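Local coordinates for NikO protein (Streptomyces tendae, PDB 4FQD) that transfers an enolpyruvyl group from phosphoenolpyruvate to its substrate, a step essential in nikkomycin biosynthesis, at residues A[402-416]-A[425-438]. The protein carries 4 engineered substitutions. Sequence-based numbering, arbitrary orientation.
Sequences TDLRATDLRAAAVLL and RTTLRNHHHLARGY. With SO4 (sulfate ion), chain D.
Leu404 and Leu428 are paired on neighbouring parallel strands of a beta-alpha-beta unit, in which helix 409-419 connects strand 402-405 to strand 425-429; such units build the inverse alpha/beta barrel of enolpyruvyl transferases. The two strand axes run 24° apart, and backbone bonds alternate along them: Thr427 N donates to Thr402 O, Leu404 N to Thr427 O (2.7 Å), Arg429 N to Leu404 O and Ala406 N to Arg429 O (3.1 Å). A water also donates to Leu404 O.

Apolar packing joins helix and sheet. With CG swung away from its own backbone N (chi1 176°), Leu428 sends its two methyls to different partners: CD1 lies 3.8 Å from Leu404 CB and also touches Leu415 CD1, while CD2 comes within 3.6 Å of Ala412 O and packs on Leu416 CB. Helix 372-378 adds Leu378 beside Leu404. Nearer the start of the helix, the Leu434 CD2 methyl fits against Ala412 CB (3.7 Å) and Ala413 CB. Tyr438 approaches Ala413 too, its hydroxyl hydrogen-bonded to Thr270, and its ring stands almost perpendicular to the Arg410 guanidinium.

The His433 ring carries a CH-pi contact: Asp408 CA sits 3.9 Å from its centroid and 14° off the ring normal, while His432 NE2 lies over the opposite face. Asp408 is the N-cap residue, its carboxylate accepting from Ala411 N.

Polar contacts close the helix start. A sulfate, probably from the crystallisation liquor, is gripped from both segments, by Leu409 N at the first helical residue and by both terminal nitrogens of Arg436. That guanidinium is itself positioned by His433, since Arg436 NH2 donates to His433 ND1 at 2.9 Å as well as to sulfate O3, the same oxygen that Leu409 N reaches at 2.8 Å.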
ATOM      1  N   THR A 402      16.298  16.990 -23.581  1.00 19.80           N
ATOM      2  CA  THR A 402      16.101  17.476 -22.220  1.00 22.51           C
ATOM      3  C   THR A 402      17.394  17.448 -21.411  1.00 20.72           C
ATOM      4  O   THR A 402      18.361  16.785 -21.788  1.00 18.35           O
ATOM      5  CB  THR A 402      15.035  16.649 -21.477  1.00 26.31           C
ATOM      6  OG1 THR A 402      15.426  15.270 -21.456  1.00 21.51           O
ATOM      7  CG2 THR A 402      13.684  16.777 -22.166  1.00 19.51           C
ATOM      8  N   ASP A 403      17.401  18.178 -20.300  1.00 27.03           N
ATOM      9  CA  ASP A 403      18.530  18.175 -19.377  1.00 23.32           C
ATOM     10  C   ASP A 403      18.103  17.638 -18.019  1.00 22.86           C
ATOM     11  O   ASP A 403      17.483  18.349 -17.227  1.00 26.56           O
ATOM     12  CB  ASP A 403      19.109  19.581 -19.218  1.00 26.26           C
ATOM     13  CG  ASP A 403      19.811  20.067 -20.464  1.00 41.99           C
ATOM     14  OD1 ASP A 403      20.916  19.563 -20.759  1.00 50.88           O
ATOM     15  OD2 ASP A 403      19.266  20.960 -21.144  1.00 51.53           O
ATOM     16  N   LEU A 404      18.440  16.382 -17.754  1.00 16.13           N
ATOM     17  CA  LEU A 404      18.010  15.719 -16.528  1.00 20.78           C
ATOM     18  C   LEU A 404      19.024  15.870 -15.399  1.00 20.49           C
ATOM     19  O   LEU A 404      20.228  15.729 -15.605  1.00 20.41           O
ATOM     20  CB  LEU A 404      17.727  14.237 -16.792  1.00 18.79           C
ATOM     21  CG  LEU A 404      16.298  13.848 -17.184  1.00 20.37           C
ATOM     22  CD1 LEU A 404      15.769  14.709 -18.314  1.00 16.12           C
ATOM     23  CD2 LEU A 404      16.240  12.383 -17.573  1.00 21.15           C
ATOM     24  N   ARG A 405      18.524  16.159 -14.203  1.00 18.51           N
ATOM     25  CA  ARG A 405      19.375  16.269 -13.025  1.00 19.34           C
ATOM     26  C   ARG A 405      19.051  15.171 -12.020  1.00 19.52           C
ATOM     27  O   ARG A 405      17.903  15.021 -11.599  1.00 16.03           O
ATOM     28  CB  ARG A 405      19.216  17.642 -12.368  1.00 26.40           C
ATOM     29  CG  ARG A 405      19.980  17.783 -11.062  1.00 45.45           C
ATOM     30  CD  ARG A 405      19.680  19.104 -10.376  1.00 45.06           C
ATOM     31  NE  ARG A 405      20.377  19.223  -9.099  1.00 63.46           N
ATOM     32  CZ  ARG A 405      21.628  19.651  -8.969  1.00 69.57           C
ATOM     33  NH1 ARG A 405      22.324  19.996 -10.043  1.00 64.58           N
ATOM     34  NH2 ARG A 405      22.187  19.729  -7.770  1.00 58.99           N
ATOM     35  N   ALA A 406      20.067  14.404 -11.639  1.00 21.13           N
ATOM     36  CA  ALA A 406      19.894  13.340 -10.659  1.00 15.01           C
ATOM     37  C   ALA A 406      19.942  13.901  -9.243  1.00 17.32           C
ATOM     38  O   ALA A 406      20.773  14.751  -8.932  1.00 21.12           O
ATOM     39  CB  ALA A 406      20.955  12.272 -10.843  1.00 17.16           C
ATOM     40  N   THR A 407      19.047  13.420  -8.388  1.00 20.17           N
ATOM     41  CA  THR A 407      18.995  13.876  -7.004  1.00 16.79           C
ATOM     42  C   THR A 407      19.693  12.895  -6.071  1.00 18.62           C
ATOM     43  O   THR A 407      20.146  13.274  -4.990  1.00 25.94           O
ATOM     44  CB  THR A 407      17.545  14.083  -6.528  1.00 19.42           C
ATOM     45  OG1 THR A 407      16.799  12.874  -6.718  1.00 17.78           O
ATOM     46  CG2 THR A 407      16.883  15.210  -7.305  1.00 18.32           C
ATOM     47  N   ASP A 408      19.779  11.637  -6.491  1.00 21.43           N
ATOM     48  CA  ASP A 408      20.392  10.598  -5.669  1.00 21.71           C
ATOM     49  C   ASP A 408      20.892   9.414  -6.495  1.00 22.81           C
ATOM     50  O   ASP A 408      20.897   9.461  -7.725  1.00 24.89           O
ATOM     51  CB  ASP A 408      19.412  10.120  -4.593  1.00 18.43           C
ATOM     52  CG  ASP A 408      18.058   9.744  -5.163  1.00 21.68           C
ATOM     53  OD1 ASP A 408      17.903   8.590  -5.620  1.00 22.81           O
ATOM     54  OD2 ASP A 408      17.149  10.599  -5.150  1.00 21.95           O
ATOM     55  N   LEU A 409      21.307   8.355  -5.804  1.00 20.65           N
ATOM     56  CA  LEU A 409      21.885   7.174  -6.444  1.00 24.43           C
ATOM     57  C   LEU A 409      20.920   6.471  -7.398  1.00 22.66           C
ATOM     58  O   LEU A 409      21.201   6.341  -8.590  1.00 18.41           O
ATOM     59  CB  LEU A 409      22.389   6.190  -5.384  1.00 19.13           C
ATOM     60  CG  LEU A 409      22.713   4.758  -5.822  1.00 20.21           C
ATOM     61  CD1 LEU A 409      23.791   4.730  -6.895  1.00 16.53           C
ATOM     62  CD2 LEU A 409      23.125   3.921  -4.620  1.00 19.66           C
ATOM     63  N   ARG A 410      19.789   6.016  -6.870  1.00 17.81           N
ATOM     64  CA  ARG A 410      18.824   5.273  -7.673  1.00 20.79           C
ATOM     65  C   ARG A 410      18.130   6.174  -8.690  1.00 16.78           C
ATOM     66  O   ARG A 410      17.628   5.701  -9.710  1.00 16.64           O
ATOM     67  CB  ARG A 410      17.798   4.577  -6.777  1.00 15.45           C
ATOM     68  CG  ARG A 410      18.421   3.683  -5.714  1.00 17.01           C
ATOM     69  CD  ARG A 410      19.445   2.735  -6.320  1.00 16.87           C
ATOM     70  NE  ARG A 410      20.155   1.973  -5.297  1.00 20.16           N
ATOM     71  CZ  ARG A 410      21.176   1.160  -5.544  1.00 21.82           C
ATOM     72  NH1 ARG A 410      21.612   0.999  -6.786  1.00 18.88           N
ATOM     73  NH2 ARG A 410      21.762   0.507  -4.550  1.00 20.73           N
ATOM     74  N   ALA A 411      18.111   7.474  -8.411  1.00 14.87           N
ATOM     75  CA  ALA A 411      17.533   8.443  -9.332  1.00 15.83           C
ATOM     76  C   ALA A 411      18.379   8.546 -10.596  1.00 17.79           C
ATOM     77  O   ALA A 411      17.850   8.605 -11.704  1.00 13.41           O
ATOM     78  CB  ALA A 411      17.404   9.803  -8.667  1.00 17.89           C
ATOM     79  N   ALA A 412      19.696   8.561 -10.422  1.00 18.38           N
ATOM     80  CA  ALA A 412      20.618   8.642 -11.547  1.00 19.74           C
ATOM     81  C   ALA A 412      20.505   7.411 -12.441  1.00 17.13           C
ATOM     82  O   ALA A 412      20.575   7.511 -13.667  1.00 15.68           O
ATOM     83  CB  ALA A 412      22.044   8.806 -11.051  1.00 19.44           C
ATOM     84  N   ALA A 413      20.326   6.251 -11.818  1.00 12.50           N
ATOM     85  CA  ALA A 413      20.237   4.995 -12.549  1.00 13.34           C
ATOM     86  C   ALA A 413      18.955   4.904 -13.373  1.00 13.47           C
ATOM     87  O   ALA A 413      18.992   4.551 -14.550  1.00 12.80           O
ATOM     88  CB  ALA A 413      20.340   3.815 -11.591  1.00 13.03           C
ATOM     89  N   VAL A 414      17.825   5.227 -12.751  1.00 12.27           N
ATOM     90  CA  VAL A 414      16.531   5.100 -13.416  1.00 14.32           C
ATOM     91  C   VAL A 414      16.346   6.140 -14.527  1.00 11.38           C
ATOM     92  O   VAL A 414      15.660   5.883 -15.517  1.00 14.38           O
ATOM     93  CB  VAL A 414      15.354   5.156 -12.408  1.00 16.88           C
ATOM     94  CG1 VAL A 414      15.182   6.561 -11.845  1.00 14.49           C
ATOM     95  CG2 VAL A 414      14.065   4.671 -13.060  1.00 13.44           C
ATOM     96  N   LEU A 415      16.968   7.304 -14.368  1.00  9.94           N
ATOM     97  CA  LEU A 415      16.915   8.335 -15.399  1.00 12.80           C
ATOM     98  C   LEU A 415      17.744   7.917 -16.605  1.00 16.55           C
ATOM     99  O   LEU A 415      17.367   8.166 -17.750  1.00 14.34           O
ATOM    100  CB  LEU A 415      17.414   9.676 -14.857  1.00 10.65           C
ATOM    101  CG  LEU A 415      16.484  10.398 -13.880  1.00 14.46           C
ATOM    102  CD1 LEU A 415      17.088  11.723 -13.445  1.00 10.58           C
ATOM    103  CD2 LEU A 415      15.115  10.600 -14.502  1.00 14.66           C
ATOM    104  N   LEU A 416      18.876   7.277 -16.334  1.00 13.74           N
ATOM    105  CA  LEU A 416      19.765   6.806 -17.386  1.00 13.43           C
ATOM    106  C   LEU A 416      19.098   5.711 -18.212  1.00 12.97           C
ATOM    107  O   LEU A 416      19.251   5.665 -19.432  1.00 13.39           O
ATOM    108  CB  LEU A 416      21.076   6.296 -16.783  1.00 12.22           C
ATOM    109  CG  LEU A 416      22.140   5.790 -17.756  1.00 13.99           C
ATOM    110  CD1 LEU A 416      22.433   6.833 -18.821  1.00 16.49           C
ATOM    111  CD2 LEU A 416      23.408   5.424 -17.002  1.00 10.90           C
ATOM    112  N   ARG A 425      18.581  12.747 -28.151  1.00 18.68           N
ATOM    113  CA  ARG A 425      19.654  13.138 -27.245  1.00 20.36           C
ATOM    114  C   ARG A 425      19.119  13.604 -25.894  1.00 21.05           C
ATOM    115  O   ARG A 425      18.157  14.369 -25.823  1.00 21.86           O
ATOM    116  CB  ARG A 425      20.521  14.233 -27.873  1.00 21.59           C
ATOM    117  CG  ARG A 425      21.910  14.347 -27.258  1.00 27.85           C
ATOM    118  CD  ARG A 425      22.695  15.502 -27.862  1.00 33.18           C
ATOM    119  NE  ARG A 425      22.402  16.769 -27.201  1.00 40.50           N
ATOM    120  CZ  ARG A 425      23.219  17.372 -26.342  1.00 49.75           C
ATOM    121  NH1 ARG A 425      24.391  16.828 -26.042  1.00 48.57           N
ATOM    122  NH2 ARG A 425      22.866  18.523 -25.786  1.00 39.54           N
ATOM    123  N   THR A 426      19.753  13.132 -24.826  1.00 18.52           N
ATOM    124  CA  THR A 426      19.397  13.536 -23.472  1.00 15.89           C
ATOM    125  C   THR A 426      20.663  13.707 -22.640  1.00 18.92           C
ATOM    126  O   THR A 426      21.589  12.901 -22.732  1.00 21.95           O
ATOM    127  CB  THR A 426      18.488  12.492 -22.790  1.00 16.62           C
ATOM    128  OG1 THR A 426      17.333  12.253 -23.605  1.00 19.64           O
ATOM    129  CG2 THR A 426      18.042  12.975 -21.417  1.00 12.87           C
ATOM    130  N   THR A 427      20.706  14.763 -21.836  1.00 13.36           N
ATOM    131  CA  THR A 427      21.836  14.984 -20.946  1.00 20.58           C
ATOM    132  C   THR A 427      21.450  14.699 -19.500  1.00 22.53           C
ATOM    133  O   THR A 427      20.337  15.005 -19.071  1.00 19.26           O
ATOM    134  CB  THR A 427      22.381  16.418 -21.059  1.00 20.20           C
ATOM    135  OG1 THR A 427      21.325  17.353 -20.811  1.00 27.17           O
ATOM    136  CG2 THR A 427      22.950  16.662 -22.449  1.00 22.62           C
ATOM    137  N   LEU A 428      22.375  14.102 -18.757  1.00 26.49           N
ATOM    138  CA  LEU A 428      22.154  13.787 -17.352  1.00 18.83           C
ATOM    139  C   LEU A 428      23.350  14.222 -16.513  1.00 21.14           C
ATOM    140  O   LEU A 428      24.487  13.843 -16.796  1.00 23.34           O
ATOM    141  CB  LEU A 428      21.910  12.287 -17.173  1.00 15.94           C
ATOM    142  CG  LEU A 428      21.747  11.787 -15.735  1.00 19.13           C
ATOM    143  CD1 LEU A 428      20.532  12.422 -15.072  1.00 11.32           C
ATOM    144  CD2 LEU A 428      21.649  10.270 -15.703  1.00 16.95           C
ATOM    145  N   ARG A 429      23.093  15.023 -15.484  1.00 20.26           N
ATOM    146  CA  ARG A 429      24.155  15.448 -14.577  1.00 26.53           C
ATOM    147  C   ARG A 429      23.930  14.945 -13.156  1.00 26.11           C
ATOM    148  O   ARG A 429      22.902  14.332 -12.863  1.00 20.34           O
ATOM    149  CB  ARG A 429      24.329  16.967 -14.594  1.00 20.20           C
ATOM    150  CG  ARG A 429      23.082  17.765 -14.276  1.00 32.21           C
ATOM    151  CD  ARG A 429      23.386  19.251 -14.376  1.00 41.17           C
ATOM    152  NE  ARG A 429      22.230  20.084 -14.067  1.00 58.49           N
ATOM    153  CZ  ARG A 429      21.379  20.550 -14.975  1.00 62.90           C
ATOM    154  NH1 ARG A 429      21.550  20.264 -16.258  1.00 59.52           N
ATOM    155  NH2 ARG A 429      20.356  21.304 -14.600  1.00 59.90           N
ATOM    156  N   ASN A 430      24.900  15.218 -12.285  1.00 24.33           N
ATOM    157  CA  ASN A 430      24.928  14.661 -10.935  1.00 22.47           C
ATOM    158  C   ASN A 430      24.903  13.138 -10.962  1.00 21.60           C
ATOM    159  O   ASN A 430      24.297  12.498 -10.104  1.00 25.76           O
ATOM    160  CB  ASN A 430      23.786  15.208 -10.075  1.00 23.73           C
ATOM    161  CG  ASN A 430      24.040  16.624  -9.601  1.00 29.87           C
ATOM    162  OD1 ASN A 430      23.347  17.128  -8.720  1.00 36.77           O
ATOM    163  ND2 ASN A 430      25.036  17.275 -10.189  1.00 36.02           N
ATOM    164  N   HIS A 431      25.574  12.568 -11.958  1.00 22.05           N
ATOM    165  CA  HIS A 431      25.648  11.123 -12.118  1.00 21.21           C
ATOM    166  C   HIS A 431      26.790  10.539 -11.294  1.00 24.00           C
ATOM    167  O   HIS A 431      27.107   9.354 -11.406  1.00 19.33           O
ATOM    168  CB  HIS A 431      25.822  10.759 -13.592  1.00 19.27           C
ATOM    169  CG  HIS A 431      26.988  11.435 -14.247  1.00 24.63           C
ATOM    170  ND1 HIS A 431      26.946  12.745 -14.669  1.00 21.67           N
ATOM    171  CD2 HIS A 431      28.225  10.977 -14.553  1.00 23.74           C
ATOM    172  CE1 HIS A 431      28.110  13.067 -15.208  1.00 28.18           C
ATOM    173  NE2 HIS A 431      28.902  12.015 -15.151  1.00 31.95           N
ATOM    174  N   HIS A 432      27.401  11.378 -10.464  1.00 21.16           N
ATOM    175  CA  HIS A 432      28.478  10.945  -9.583  1.00 22.64           C
ATOM    176  C   HIS A 432      27.932  10.038  -8.486  1.00 22.32           C
ATOM    177  O   HIS A 432      28.686   9.326  -7.823  1.00 18.69           O
ATOM    178  CB  HIS A 432      29.183  12.153  -8.964  1.00 17.69           C
ATOM    179  CG  HIS A 432      28.281  13.028  -8.150  1.00 23.44           C
ATOM    180  ND1 HIS A 432      27.620  14.115  -8.682  1.00 30.13           N
ATOM    181  CD2 HIS A 432      27.924  12.975  -6.846  1.00 22.27           C
ATOM    182  CE1 HIS A 432      26.899  14.696  -7.739  1.00 22.48           C
ATOM    183  NE2 HIS A 432      27.065  14.021  -6.615  1.00 23.04           N
ATOM    184  N   HIS A 433      26.615  10.072  -8.301  1.00 21.39           N
ATOM    185  CA  HIS A 433      25.951   9.232  -7.313  1.00 21.59           C
ATOM    186  C   HIS A 433      26.093   7.753  -7.657  1.00 23.34           C
ATOM    187  O   HIS A 433      26.128   6.904  -6.767  1.00 28.28           O
ATOM    188  CB  HIS A 433      24.468   9.596  -7.206  1.00 24.78           C
ATOM    189  CG  HIS A 433      24.213  10.957  -6.635  1.00 24.60           C
ATOM    190  ND1 HIS A 433      24.594  11.313  -5.360  1.00 30.30           N
ATOM    191  CD2 HIS A 433      23.603  12.046  -7.162  1.00 25.65           C
ATOM    192  CE1 HIS A 433      24.236  12.564  -5.127  1.00 27.75           C
ATOM    193  NE2 HIS A 433      23.633  13.031  -6.206  1.00 26.44           N
ATOM    194  N   LEU A 434      26.179   7.456  -8.951  1.00 21.05           N
ATOM    195  CA  LEU A 434      26.240   6.078  -9.438  1.00 17.11           C
ATOM    196  C   LEU A 434      27.437   5.295  -8.901  1.00 20.32           C
ATOM    197  O   LEU A 434      27.369   4.074  -8.752  1.00 22.42           O
ATOM    198  CB  LEU A 434      26.259   6.052 -10.969  1.00 17.76           C
ATOM    199  CG  LEU A 434      24.991   6.492 -11.702  1.00 18.73           C
ATOM    200  CD1 LEU A 434      25.228   6.503 -13.205  1.00 14.27           C
ATOM    201  CD2 LEU A 434      23.824   5.586 -11.348  1.00 14.48           C
ATOM    202  N   ALA A 435      28.528   5.997  -8.614  1.00 21.44           N
ATOM    203  CA  ALA A 435      29.757   5.354  -8.155  1.00 20.70           C
ATOM    204  C   ALA A 435      29.606   4.737  -6.766  1.00 22.64           C
ATOM    205  O   ALA A 435      30.401   3.886  -6.367  1.00 21.60           O
ATOM    206  CB  ALA A 435      30.915   6.342  -8.176  1.00 12.24           C
ATOM    207  N   ARG A 436      28.583   5.168  -6.035  1.00 22.62           N
ATOM    208  CA  ARG A 436      28.346   4.669  -4.686  1.00 22.81           C
ATOM    209  C   ARG A 436      27.418   3.456  -4.670  1.00 23.27           C
ATOM    210  O   ARG A 436      27.185   2.860  -3.619  1.00 29.49           O
ATOM    211  CB  ARG A 436      27.775   5.776  -3.797  1.00 22.76           C
ATOM    212  CG  ARG A 436      28.708   6.963  -3.611  1.00 31.89           C
ATOM    213  CD  ARG A 436      28.104   8.019  -2.696  1.00 38.68           C
ATOM    214  NE  ARG A 436      26.928   8.656  -3.282  1.00 37.93           N
ATOM    215  CZ  ARG A 436      25.674   8.354  -2.964  1.00 38.76           C
ATOM    216  NH1 ARG A 436      25.421   7.420  -2.058  1.00 34.69           N
ATOM    217  NH2 ARG A 436      24.669   8.989  -3.551  1.00 36.67           N
ATOM    218  N   GLY A 437      26.892   3.093  -5.836  1.00 22.52           N
ATOM    219  CA  GLY A 437      25.981   1.967  -5.939  1.00 17.20           C
ATOM    220  C   GLY A 437      26.383   0.965  -7.003  1.00 19.05           C
ATOM    221  O   GLY A 437      26.082  -0.225  -6.895  1.00 16.71           O
ATOM    222  N   TYR A 438      27.064   1.447  -8.036  1.00 16.53           N
ATOM    223  CA  TYR A 438      27.496   0.590  -9.134  1.00 16.47           C
ATOM    224  C   TYR A 438      28.986   0.768  -9.387  1.00 18.82           C
ATOM    225  O   TYR A 438      29.540   1.840  -9.143  1.00 23.94           O
ATOM    226  CB  TYR A 438      26.710   0.913 -10.408  1.00 15.88           C
ATOM    227  CG  TYR A 438      25.208   0.875 -10.236  1.00 12.15           C
ATOM    228  CD1 TYR A 438      24.509   2.003  -9.823  1.00 12.53           C
ATOM    229  CD2 TYR A 438      24.488  -0.285 -10.491  1.00 12.80           C
ATOM    230  CE1 TYR A 438      23.137   1.975  -9.664  1.00 13.41           C
ATOM    231  CE2 TYR A 438      23.115  -0.322 -10.334  1.00 12.91           C
ATOM    232  CZ  TYR A 438      22.445   0.811  -9.921  1.00 13.37           C
ATOM    233  OH  TYR A 438      21.078   0.783  -9.765  1.00 11.27           O
TER
HETATM  234  S   SO4 D 502      21.232   7.551  -1.720  1.00 64.49           S
HETATM  235  O1  SO4 D 502      20.218   6.519  -1.920  1.00 46.83           O
HETATM  236  O2  SO4 D 502      22.454   6.938  -1.207  1.00 46.37           O
HETATM  237  O3  SO4 D 502      21.519   8.210  -2.990  1.00 40.06           O
HETATM  238  O4  SO4 D 502      20.738   8.539  -0.763  1.00 62.43           O
HETATM  239  O   HOH W   1      21.666  17.575 -17.473  1.00 22.48           O
HETATM  240  O   HOH W   2      23.138  -0.973  -7.153  1.00 20.96           O
HETATM  241  O   HOH W   3      24.354  -0.340  -4.054  1.00 21.34           O